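PDB 5WHM: IclR family transcriptional regulator from Brucella abortus, which acts as a transcriptional repressor of the IclR family, probably binding operator DNA through its N-terminal winged helix-turn-helix domain. Local coordinates for residues Asn97-Ile100 with Arg101-Ala104; Leu242-Glu245 with Lys246-Asp250; Cys35-Pro38 with Thr39-Thr42. All blocks are in the same frame, centred on the assembly; numbering follows the deposited sequence.

In the fold
All three interactions are local, each made within one continuous run of eight or nine residues, and each is partly buried. Interaction 3 belongs to the helix-turn-helix domain; interactions 1 and 2 belong to the GAF-like C-terminal domain, their centres about 27 Å apart. Interactions 1 and 2 each start a helix, 101-115 and 244-265, whereas 35-42 is a turn between helices 24-33 and 45-52. The chemistry follows the setting. Interaction 1 shares backbone acceptors and directs N97 and R101 to the second subunit. Interaction 2 puts charged pairs on an exposed helix start above two buried leucines. Interaction 3, which also meets the second subunit, adds a threonine hydroxyl and a bridging water to the backbone bonds of its turn.

Interaction 1: Asn97-Ile100 with Arg101-Ala104; sequences NLMI and RTVA
The aliphatic part of R101 lies over the carbonyl oxygen of L98: CB is 3.3 Å and CG 3.4 Å from L98 O. The motif is a type I beta turn, L98 to R101, running directly into helix 101-115, and the bond from R101 N to L98 O closes it at 3.0 Å. Bent at chi3 (62°), the arginine chain turns back toward N97. There N97 OD1 lies at the guanidinium edge, in its plane and 3.0 Å from R101 NH1, but the angle is too poor for a hydrogen bond. Both groups have better partners: N97 OD1 accepts from the backbone N of R145 of the second subunit, R101 NH1 binds M143 O of that subunit, and R101 NE forms a salt bridge with D133. The head group thus ties the start of the helix to its own domain and to the dimer partner.

I100 turns to the interior, where its side chain packs on Y228, L231 and M121; its CG2 also sits 3.3 Å from R101 N. Its carbonyl oxygen takes an i+4 bond from A104 N, almost head-on, and an i+3 bond from V103 N, from above the carbonyl plane, where the turn passes into helix 101-115. M99 O is gripped twice as well. T102 N reaches it from above the carbonyl plane, at 3.0 Å. The hydroxyl of T102, placed between its own backbone N and carbonyl carbon (chi1 70°), donates through OG1 to M99 O at 3.0 Å, with a C=O...OG1 angle of 167°.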
ATOM      1  N   ASN C  97       6.407   0.970   6.803  1.00 22.33           N
ATOM      2  CA  ASN C  97       7.591   1.425   7.533  1.00 19.72           C
ATOM      3  C   ASN C  97       7.264   1.779   8.976  1.00 26.64           C
ATOM      4  O   ASN C  97       7.826   2.718   9.535  1.00 25.09           O
ATOM      5  CB  ASN C  97       8.247   2.625   6.837  1.00 23.64           C
ATOM      6  CG  ASN C  97       8.944   2.222   5.545  1.00 29.76           C
ATOM      7  OD1 ASN C  97       9.729   1.275   5.527  1.00 27.07           O
ATOM      8  ND2 ASN C  97       8.654   2.931   4.455  1.00 27.73           N
ATOM      9  N   LEU C  98       6.401   0.990   9.627  1.00 27.43           N
ATOM     10  CA  LEU C  98       6.080   1.241  11.032  1.00 27.21           C
ATOM     11  C   LEU C  98       7.339   1.195  11.877  1.00 26.23           C
ATOM     12  O   LEU C  98       8.213   0.348  11.667  1.00 31.50           O
ATOM     13  CB  LEU C  98       5.090   0.194  11.546  1.00 25.17           C
ATOM     14  CG  LEU C  98       3.739   0.245  10.847  1.00 31.51           C
ATOM     15  CD1 LEU C  98       2.953  -1.011  11.259  1.00 35.95           C
ATOM     16  CD2 LEU C  98       3.002   1.513  11.270  1.00 31.44           C
HETATM   17  N   MSE C  99       7.445   2.092  12.847  0.56 27.71           N
HETATM   18  CA  MSE C  99       8.706   2.165  13.597  0.56 33.67           C
HETATM   19  C   MSE C  99       8.972   0.909  14.461  0.56 35.28           C
HETATM   20  O   MSE C  99      10.125   0.622  14.821  0.56 33.61           O
HETATM   21  CB  MSE C  99       8.736   3.428  14.460  0.56 43.03           C
HETATM   22  CG  MSE C  99       9.004   4.721  13.668  0.56 50.41           C
HETATM   23 SE   MSE C  99      10.702   4.715  12.654  0.56 63.04          SE
HETATM   24  CE  MSE C  99      11.942   4.358  14.116  0.56 58.65           C
ATOM     25  N   ILE C 100       7.918   0.141  14.767  1.00 30.38           N
ATOM     26  CA  ILE C 100       8.134  -1.086  15.527  1.00 33.76           C
ATOM     27  C   ILE C 100       9.028  -2.051  14.761  1.00 32.83           C
ATOM     28  O   ILE C 100       9.711  -2.877  15.375  1.00 33.67           O
ATOM     29  CB  ILE C 100       6.781  -1.741  15.914  1.00 29.87           C
ATOM     30  CG1 ILE C 100       7.050  -2.918  16.871  1.00 39.73           C
ATOM     31  CG2 ILE C 100       6.026  -2.210  14.675  1.00 25.04           C
ATOM     32  CD1 ILE C 100       5.904  -3.254  17.745  1.00 43.74           C
ATOM     33  N   ARG C 101       9.102  -1.924  13.423  1.00 26.69           N
ATOM     34  CA  ARG C 101      10.013  -2.765  12.642  1.00 29.64           C
ATOM     35  C   ARG C 101      11.454  -2.638  13.093  1.00 32.05           C
ATOM     36  O   ARG C 101      12.219  -3.594  12.947  1.00 33.74           O
ATOM     37  CB  ARG C 101       9.958  -2.441  11.144  1.00 31.66           C
ATOM     38  CG  ARG C 101       8.654  -2.769  10.437  1.00 32.87           C
ATOM     39  CD  ARG C 101       8.751  -2.301   8.955  1.00 26.73           C
ATOM     40  NE  ARG C 101       9.838  -3.041   8.331  1.00 26.49           N
ATOM     41  CZ  ARG C 101      10.605  -2.599   7.339  1.00 33.42           C
ATOM     42  NH1 ARG C 101      10.418  -1.379   6.800  1.00 27.39           N
ATOM     43  NH2 ARG C 101      11.573  -3.382   6.895  1.00 28.29           N
ATOM     44  N   THR C 102      11.879  -1.473  13.589  1.00 32.43           N
ATOM     45  CA  THR C 102      13.287  -1.380  13.970  1.00 36.93           C
ATOM     46  C   THR C 102      13.605  -2.222  15.202  1.00 38.18           C
ATOM     47  O   THR C 102      14.764  -2.584  15.411  1.00 39.40           O
ATOM     48  CB  THR C 102      13.703   0.073  14.220  1.00 39.37           C
ATOM     49  OG1 THR C 102      13.081   0.547  15.422  1.00 42.67           O
ATOM     50  CG2 THR C 102      13.303   0.980  13.008  1.00 34.15           C
ATOM     51  N   VAL C 103      12.614  -2.527  16.031  1.00 40.25           N
ATOM     52  CA  VAL C 103      12.814  -3.467  17.135  1.00 43.10           C
ATOM     53  C   VAL C 103      12.524  -4.893  16.698  1.00 40.63           C
ATOM     54  O   VAL C 103      13.284  -5.814  16.996  1.00 38.73           O
ATOM     55  CB  VAL C 103      11.918  -3.064  18.324  1.00 48.44           C
ATOM     56  CG1 VAL C 103      11.874  -4.178  19.363  1.00 46.07           C
ATOM     57  CG2 VAL C 103      12.403  -1.762  18.923  1.00 52.87           C
ATOM     58  N   ALA C 104      11.411  -5.099  15.992  1.00 37.28           N
ATOM     59  CA  ALA C 104      10.959  -6.459  15.704  1.00 37.85           C
ATOM     60  C   ALA C 104      11.808  -7.116  14.625  1.00 36.62           C
ATOM     61  O   ALA C 104      12.168  -8.291  14.746  1.00 34.27           O
ATOM     62  CB  ALA C 104       9.495  -6.451  15.275  1.00 32.26           C
TER

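Interaction 2: Leu242-Glu245 with Lys246-Asp250; sequences LPRE and KLEDD
K246 lays its extended chain across L242 and P243, with CD 4.2 Å from L242 CD2 and CB 4.1 Å from the P243 ring at CD. This is the first turn of helix 244-265, with P243 at the N-cap position.

L247 follows on the buried side. Its N donates to P243 O at 3.1 Å, and its CD2 packs 4.1 Å from L242 CB, while I209 and V219 of the domain's sheet meet the same leucine.

E248 then forms an i to i+4 salt bridge. R244 NH1 donates to E248 OE2 at 2.9 Å, and the oxygen lies in the guanidinium plane. The two planes stand 75° apart, and the nitrogen meets OE2 from 45° above the carboxylate plane. R244 CG also rests on the carboxylate, and L207 touches both side chains, which leaves the pair leaning on strand 206-209.

D249 repeats the backbone pattern with N bonded to E245 O, but its side chain faces a like charge: OD2 is 4.0 Å from E245 OE2, a proximity that probably raises the cost of full ionisation slightly.

D250 gathers several partners. OD1 pairs with R254 and OD2 accepts from Y114 OH. The lysine chain, bent at its last torsion (chi4 51°), brings K246 NZ 3.6 Å from D250 OD2 as a further salt bridge.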
ATOM      1  N   LEU C 242       8.720 -28.216   8.965  1.00 45.56           N
ATOM      2  CA  LEU C 242       8.246 -27.750  10.270  1.00 45.84           C
ATOM      3  C   LEU C 242       7.139 -28.672  10.755  1.00 44.59           C
ATOM      4  O   LEU C 242       5.960 -28.312  10.721  1.00 42.86           O
ATOM      5  CB  LEU C 242       7.733 -26.310  10.196  1.00 40.68           C
ATOM      6  CG  LEU C 242       8.751 -25.225   9.838  1.00 43.08           C
ATOM      7  CD1 LEU C 242       8.044 -23.907   9.567  1.00 38.02           C
ATOM      8  CD2 LEU C 242       9.749 -25.062  10.973  1.00 41.78           C
ATOM      9  N   PRO C 243       7.481 -29.879  11.201  1.00 48.44           N
ATOM     10  CA  PRO C 243       6.464 -30.752  11.793  1.00 46.86           C
ATOM     11  C   PRO C 243       5.861 -30.137  13.048  1.00 45.52           C
ATOM     12  O   PRO C 243       6.453 -29.268  13.693  1.00 42.19           O
ATOM     13  CB  PRO C 243       7.245 -32.032  12.128  1.00 49.34           C
ATOM     14  CG  PRO C 243       8.410 -31.999  11.199  1.00 50.95           C
ATOM     15  CD  PRO C 243       8.776 -30.568  11.053  1.00 45.93           C
ATOM     16  N   ARG C 244       4.668 -30.634  13.406  1.00 46.53           N
ATOM     17  CA  ARG C 244       4.002 -30.209  14.640  1.00 46.15           C
ATOM     18  C   ARG C 244       4.950 -30.244  15.837  1.00 43.42           C
ATOM     19  O   ARG C 244       5.031 -29.278  16.609  1.00 44.33           O
ATOM     20  CB  ARG C 244       2.779 -31.101  14.892  1.00 50.91           C
ATOM     21  CG  ARG C 244       2.265 -31.080  16.333  1.00 53.42           C
ATOM     22  CD  ARG C 244       1.058 -32.000  16.522  1.00 53.71           C
ATOM     23  NE  ARG C 244      -0.117 -31.569  15.755  1.00 54.21           N
ATOM     24  CZ  ARG C 244      -0.999 -30.658  16.164  1.00 51.67           C
ATOM     25  NH1 ARG C 244      -0.847 -30.050  17.335  1.00 50.69           N
ATOM     26  NH2 ARG C 244      -2.045 -30.364  15.406  1.00 51.38           N
ATOM     27  N   GLU C 245       5.713 -31.330  15.976  1.00 44.73           N
ATOM     28  CA  GLU C 245       6.607 -31.481  17.124  1.00 48.79           C
ATOM     29  C   GLU C 245       7.673 -30.380  17.175  1.00 50.45           C
ATOM     30  O   GLU C 245       7.965 -29.835  18.249  1.00 44.36           O
ATOM     31  CB  GLU C 245       7.258 -32.859  17.091  1.00 49.52           C
ATOM     32  CG  GLU C 245       8.406 -32.988  18.077  1.00 51.31           C
ATOM     33  CD  GLU C 245       8.861 -34.427  18.259  1.00 62.94           C
ATOM     34  OE1 GLU C 245       8.318 -35.311  17.556  1.00 65.53           O
ATOM     35  OE2 GLU C 245       9.761 -34.657  19.095  1.00 62.01           O
ATOM     36  N   LYS C 246       8.273 -30.039  16.033  1.00 49.27           N
ATOM     37  CA  LYS C 246       9.211 -28.918  16.013  1.00 50.50           C
ATOM     38  C   LYS C 246       8.532 -27.600  16.404  1.00 44.87           C
ATOM     39  O   LYS C 246       9.114 -26.778  17.124  1.00 43.64           O
ATOM     40  CB  LYS C 246       9.846 -28.802  14.628  1.00 54.69           C
ATOM     41  CG  LYS C 246      11.039 -27.860  14.568  1.00 59.33           C
ATOM     42  CD  LYS C 246      11.760 -27.977  13.226  1.00 67.21           C
ATOM     43  CE  LYS C 246      13.208 -27.476  13.307  1.00 73.53           C
ATOM     44  NZ  LYS C 246      13.966 -28.081  14.444  1.00 77.60           N
ATOM     45  N   LEU C 247       7.306 -27.366  15.935  1.00 38.36           N
ATOM     46  CA  LEU C 247       6.638 -26.119  16.286  1.00 41.40           C
ATOM     47  C   LEU C 247       6.270 -26.077  17.769  1.00 41.62           C
ATOM     48  O   LEU C 247       6.420 -25.032  18.411  1.00 40.26           O
ATOM     49  CB  LEU C 247       5.401 -25.916  15.410  1.00 40.26           C
ATOM     50  CG  LEU C 247       5.710 -25.711  13.920  1.00 41.02           C
ATOM     51  CD1 LEU C 247       4.451 -25.644  13.086  1.00 38.67           C
ATOM     52  CD2 LEU C 247       6.571 -24.473  13.669  1.00 39.58           C
ATOM     53  N   GLU C 248       5.793 -27.203  18.332  1.00 38.30           N
ATOM     54  CA  GLU C 248       5.336 -27.212  19.723  1.00 41.78           C
ATOM     55  C   GLU C 248       6.503 -27.152  20.709  1.00 45.02           C
ATOM     56  O   GLU C 248       6.400 -26.520  21.769  1.00 43.69           O
ATOM     57  CB  GLU C 248       4.503 -28.484  19.995  1.00 46.52           C
ATOM     58  CG  GLU C 248       3.205 -28.568  19.176  1.00 45.60           C
ATOM     59  CD  GLU C 248       2.372 -29.816  19.499  1.00 50.32           C
ATOM     60  OE1 GLU C 248       2.955 -30.887  19.831  1.00 49.69           O
ATOM     61  OE2 GLU C 248       1.125 -29.714  19.426  1.00 46.07           O
ATOM     62  N   ASP C 249       7.594 -27.855  20.410  1.00 42.19           N
ATOM     63  CA  ASP C 249       8.694 -27.996  21.355  1.00 44.35           C
ATOM     64  C   ASP C 249       9.794 -26.949  21.177  1.00 50.27           C
ATOM     65  O   ASP C 249      10.557 -26.702  22.120  1.00 50.83           O
ATOM     66  CB  ASP C 249       9.335 -29.372  21.204  1.00 47.28           C
ATOM     67  CG  ASP C 249       8.411 -30.519  21.653  1.00 57.68           C
ATOM     68  OD1 ASP C 249       7.243 -30.279  22.067  1.00 58.07           O
ATOM     69  OD2 ASP C 249       8.882 -31.670  21.582  1.00 57.44           O
ATOM     70  N   ASP C 250       9.922 -26.367  19.986  1.00 45.01           N
ATOM     71  CA  ASP C 250      11.096 -25.566  19.655  1.00 48.02           C
ATOM     72  C   ASP C 250      10.663 -24.189  19.145  1.00 44.42           C
ATOM     73  O   ASP C 250      10.904 -23.170  19.799  1.00 42.47           O
ATOM     74  CB  ASP C 250      11.967 -26.314  18.620  1.00 53.14           C
ATOM     75  CG  ASP C 250      13.314 -25.610  18.327  1.00 63.02           C
ATOM     76  OD1 ASP C 250      13.694 -24.689  19.082  1.00 66.05           O
ATOM     77  OD2 ASP C 250      14.007 -25.991  17.347  1.00 62.71           O
TER

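Interaction 3: Cys35-Pro38 with Thr39-Thr42; sequences CFTP and TENT
T37 and E40 are joined first by their backbones. T37 N donates to E40 O at 3.1 Å and 160°, a nearly straight bond. The return bond, E40 N to T37 O, is longer at 3.3 Å, with its donor well above the carbonyl plane; it closes a type I beta turn from T37 to E40.

Side chain to backbone bonds reinforce the turn. With chi1 at 78°, T37 OG1 is carried over the following residues, where it accepts from T39 N at 3.2 Å and, weakly, from E40 N at 3.1 Å. One hydroxyl oxygen therefore meets two successive backbone N-H groups.

A water makes a third kind of link, donating to C35 O at 2.8 Å and to E40 OE1 at 2.9 Å. The other carboxylate oxygen, E40 OE2, forms a salt bridge with K51, which ties the turn to helix 45-52.

Weaker contacts involve F36. Its CA approaches E40 O in a CA-H...O contact, and its ring edge receives N41 O, 3.7 Å from CD2 and in the ring plane. The ring itself packs among I48, Y81 and L83, while P38 touches Y92 of the second subunit.

The T37 OG1 to T39 N bond defines an ST turn. Combined with the type I turn, it shapes the connection between helices 24-33 and 45-52 of the winged helix-turn-helix domain.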
ATOM      1  N   CYS C  35     -13.785  -3.759  -3.166  1.00 25.72           N
ATOM      2  CA  CYS C  35     -14.172  -4.836  -4.080  1.00 28.55           C
ATOM      3  C   CYS C  35     -12.984  -5.360  -4.862  1.00 30.39           C
ATOM      4  O   CYS C  35     -13.029  -6.486  -5.358  1.00 26.49           O
ATOM      5  CB  CYS C  35     -15.218  -4.344  -5.081  1.00 30.38           C
ATOM      6  SG  CYS C  35     -16.821  -4.135  -4.353  1.00 30.93           S
ATOM      7  N   PHE C  36     -11.958  -4.530  -5.039  1.00 24.16           N
ATOM      8  CA  PHE C  36     -10.764  -4.897  -5.791  1.00 31.03           C
ATOM      9  C   PHE C  36      -9.804  -5.627  -4.867  1.00 32.55           C
ATOM     10  O   PHE C  36      -9.544  -5.181  -3.740  1.00 33.90           O
ATOM     11  CB  PHE C  36     -10.109  -3.653  -6.401  1.00 21.55           C
ATOM     12  CG  PHE C  36     -10.988  -2.945  -7.412  1.00 24.43           C
ATOM     13  CD1 PHE C  36     -11.949  -2.046  -6.993  1.00 24.88           C
ATOM     14  CD2 PHE C  36     -10.861  -3.197  -8.780  1.00 27.79           C
ATOM     15  CE1 PHE C  36     -12.788  -1.401  -7.910  1.00 29.21           C
ATOM     16  CE2 PHE C  36     -11.668  -2.540  -9.707  1.00 29.22           C
ATOM     17  CZ  PHE C  36     -12.637  -1.641  -9.279  1.00 29.55           C
ATOM     18  N   THR C  37      -9.346  -6.789  -5.303  1.00 27.21           N
ATOM     19  CA  THR C  37      -8.459  -7.553  -4.441  1.00 27.12           C
ATOM     20  C   THR C  37      -7.243  -7.966  -5.248  1.00 26.75           C
ATOM     21  O   THR C  37      -7.224  -7.740  -6.466  1.00 30.62           O
ATOM     22  CB  THR C  37      -9.165  -8.806  -3.871  1.00 31.86           C
ATOM     23  OG1 THR C  37      -9.203  -9.805  -4.889  1.00 32.47           O
ATOM     24  CG2 THR C  37     -10.577  -8.511  -3.382  1.00 34.71           C
ATOM     25  N   PRO C  38      -6.232  -8.609  -4.634  1.00 28.30           N
ATOM     26  CA  PRO C  38      -5.101  -9.111  -5.438  1.00 31.19           C
ATOM     27  C   PRO C  38      -5.500 -10.079  -6.545  1.00 34.97           C
ATOM     28  O   PRO C  38      -4.775 -10.180  -7.540  1.00 35.16           O
ATOM     29  CB  PRO C  38      -4.187  -9.788  -4.396  1.00 31.29           C
ATOM     30  CG  PRO C  38      -4.523  -9.038  -3.088  1.00 31.84           C
ATOM     31  CD  PRO C  38      -6.003  -8.804  -3.182  1.00 32.88           C
ATOM     32  N   THR C  39      -6.622 -10.787  -6.424  1.00 36.24           N
ATOM     33  CA  THR C  39      -7.018 -11.736  -7.459  1.00 36.83           C
ATOM     34  C   THR C  39      -8.280 -11.315  -8.217  1.00 35.09           C
ATOM     35  O   THR C  39      -8.743 -12.065  -9.083  1.00 40.27           O
ATOM     36  CB  THR C  39      -7.235 -13.139  -6.861  1.00 37.26           C
ATOM     37  OG1 THR C  39      -8.204 -13.041  -5.817  1.00 40.71           O
ATOM     38  CG2 THR C  39      -5.937 -13.723  -6.318  1.00 37.51           C
ATOM     39  N   GLU C  40      -8.848 -10.154  -7.917  1.00 36.10           N
ATOM     40  CA  GLU C  40      -9.979  -9.589  -8.663  1.00 36.26           C
ATOM     41  C   GLU C  40      -9.568  -8.175  -9.050  1.00 32.15           C
ATOM     42  O   GLU C  40      -9.819  -7.222  -8.309  1.00 29.64           O
ATOM     43  CB  GLU C  40     -11.256  -9.603  -7.853  1.00 41.02           C
ATOM     44  CG  GLU C  40     -11.916 -10.980  -7.843  1.00 52.12           C
ATOM     45  CD  GLU C  40     -13.337 -10.933  -7.318  1.00 59.73           C
ATOM     46  OE1 GLU C  40     -13.491 -10.887  -6.078  1.00 64.39           O
ATOM     47  OE2 GLU C  40     -14.290 -10.922  -8.137  1.00 59.13           O
ATOM     48  N   ASN C  41      -8.913  -8.038 -10.199  1.00 29.41           N
ATOM     49  CA  ASN C  41      -8.222  -6.782 -10.480  1.00 27.68           C
ATOM     50  C   ASN C  41      -9.035  -5.830 -11.341  1.00 30.78           C
ATOM     51  O   ASN C  41      -8.693  -4.643 -11.399  1.00 28.71           O
ATOM     52  CB  ASN C  41      -6.888  -7.041 -11.193  1.00 28.15           C
ATOM     53  CG  ASN C  41      -6.067  -8.142 -10.524  1.00 35.57           C
ATOM     54  OD1 ASN C  41      -5.440  -7.919  -9.481  1.00 36.86           O
ATOM     55  ND2 ASN C  41      -6.070  -9.328 -11.118  1.00 37.21           N
ATOM     56  N   THR C  42     -10.069  -6.331 -12.018  1.00 28.37           N
ATOM     57  CA  THR C  42     -10.799  -5.617 -13.065  1.00 30.02           C
ATOM     58  C   THR C  42     -12.281  -5.835 -12.819  1.00 29.12           C
ATOM     59  O   THR C  42     -12.731  -6.981 -12.785  1.00 36.53           O
ATOM     60  CB  THR C  42     -10.408  -6.135 -14.458  1.00 31.80           C
ATOM     61  OG1 THR C  42      -9.008  -5.907 -14.678  1.00 31.78           O
ATOM     62  CG2 THR C  42     -11.187  -5.417 -15.549  1.00 34.06           C
TER
HETATM   63  O   HOH W   1     -14.234  -8.716  -4.245  1.00 37.82           O